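Local coordinates for envelope glycoprotein (Bourbon virus, PDB 5ZKX) that mediates fusion of the viral and host membranes as a trimeric class III fusion protein of the gp64 family, here in its postfusion form, at the interface of chains A and B. Numbering follows the deposited sequence. Chains: chain A/B, Envelope glycoprotein.

The interface of chains A and B. Residues chain A 295, 299, 302; chain B 25, 209, 211, 235.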
# COMPACT_ATOMS: atom_id res chain seq x y z
N VAL A 295 2.92 6.09 -14.26
CA VAL A 295 3.89 6.45 -15.30
C VAL A 295 3.27 6.26 -16.68
O VAL A 295 3.42 7.10 -17.57
CB VAL A 295 5.18 5.63 -15.13
CG1 VAL A 295 6.13 5.89 -16.29
CG2 VAL A 295 5.85 5.96 -13.80
N GLU A 299 2.76 9.28 -19.35
CA GLU A 299 3.25 9.28 -20.72
C GLU A 299 2.11 9.51 -21.71
O GLU A 299 2.26 10.26 -22.67
CB GLU A 299 3.97 7.97 -21.03
CG GLU A 299 5.32 7.81 -20.33
CD GLU A 299 6.44 8.59 -20.99
OE1 GLU A 299 7.51 8.00 -21.22
OE2 GLU A 299 6.26 9.80 -21.27
N ARG A 302 1.34 13.09 -21.64
CA ARG A 302 2.34 13.90 -22.34
C ARG A 302 2.13 13.83 -23.85
O ARG A 302 2.36 14.82 -24.55
CB ARG A 302 3.75 13.44 -21.97
CG ARG A 302 4.17 13.85 -20.57
CD ARG A 302 5.25 12.93 -20.01
NE ARG A 302 6.54 13.12 -20.66
CZ ARG A 302 7.37 14.12 -20.39
NH1 ARG A 302 7.05 15.03 -19.48
NH2 ARG A 302 8.54 14.21 -21.03
N VAL B 25 8.45 10.40 -27.01
CA VAL B 25 7.43 9.45 -26.56
C VAL B 25 6.55 9.07 -27.74
O VAL B 25 5.89 9.92 -28.34
CB VAL B 25 6.60 9.99 -25.41
CG1 VAL B 25 5.47 9.01 -25.09
CG2 VAL B 25 7.48 10.20 -24.19
N PHE B 209 4.56 2.83 -24.18
CA PHE B 209 5.04 4.17 -24.52
C PHE B 209 6.56 4.13 -24.55
O PHE B 209 7.20 3.82 -23.54
CB PHE B 209 4.54 5.21 -23.52
CG PHE B 209 3.07 5.48 -23.61
CD1 PHE B 209 2.57 6.31 -24.60
CD2 PHE B 209 2.18 4.90 -22.72
CE1 PHE B 209 1.22 6.55 -24.69
CE2 PHE B 209 0.83 5.15 -22.81
CZ PHE B 209 0.35 5.97 -23.80
N GLU B 211 10.10 5.74 -24.57
CA GLU B 211 10.69 6.99 -24.08
C GLU B 211 12.21 6.97 -24.19
O GLU B 211 12.77 6.80 -25.27
CB GLU B 211 10.26 7.24 -22.64
CG GLU B 211 11.01 8.36 -21.94
CD GLU B 211 10.40 9.73 -22.18
OE1 GLU B 211 10.46 10.21 -23.33
OE2 GLU B 211 9.86 10.32 -21.23
N HIS B 235 7.30 1.75 -21.20
CA HIS B 235 6.36 1.68 -20.09
C HIS B 235 5.06 1.09 -20.62
O HIS B 235 4.34 1.75 -21.38
CB HIS B 235 6.15 3.06 -19.47
CG HIS B 235 7.42 3.72 -19.04
ND1 HIS B 235 8.06 3.41 -17.86
CD2 HIS B 235 8.18 4.67 -19.64
CE1 HIS B 235 9.15 4.14 -17.75
NE2 HIS B 235 9.25 4.91 -18.82
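A:Val295 and A:Glu299 lie one turn apart on a long helix and press against B:His235 and B:Phe209. A:Val295 reaches across with one methyl. Its CG1 sits over one face of the imidazole, 3.7 Å from the ring centre and shifted toward the ND1 rim, a CH-pi contact. CG1 points there because it stands anti to the backbone N (chi1 174°). Next to it, A:Glu299 offers its methylene CB to the root of the B:Phe209 ring, with CB 3.7 Å from CG. The backbone carbonyl carbon of A:Glu299 lies above the centre of the same ring face. The ring thus lies lightly against the helix backbone as well as the A:Glu299 CB.

Beyond CB, the A:Glu299 chain bends at chi2 (-78°). The bend carries the carboxylate past the phenyl toward B:Val25 and B:Glu211. Methyl CG2 of B:Val25 packs against the carboxylate carbon CD of A:Glu299 at 3.7 Å. A:Glu299 OE1 is directed at the B:Glu211 side chain, 3.2 Å from the methylene CB.

At the polar rim two acids meet crosswise, the side chains at about a right angle and the carboxylate planes 52° apart. A:Glu299 OE1 is 3.3 Å from B:Glu211 OE2. Such closeness would probably raise the proton affinity of one or both, though protons are not seen. A:Arg302 probably offsets their repulsion. Its NE forms a salt bridge within chain A to A:Glu299 OE2 at 3.4 Å. Its NH2 is 4.1 Å from B:Glu211 OE2, not in contact, and may help balance the charge. B:His235 NE2 is 4.3 Å from A:Glu299 OE1, and if charged it may also ease the repulsion.

The chain A residues belong to helix 284-329, part of the central helical bundle of the postfusion trimer. Chain B brings strands 200-210 and 234-238, the loop residue B:Glu211 and B:Val25 from another loop. The patch therefore packs the beta-rich part of one subunit against the long helix of its neighbour.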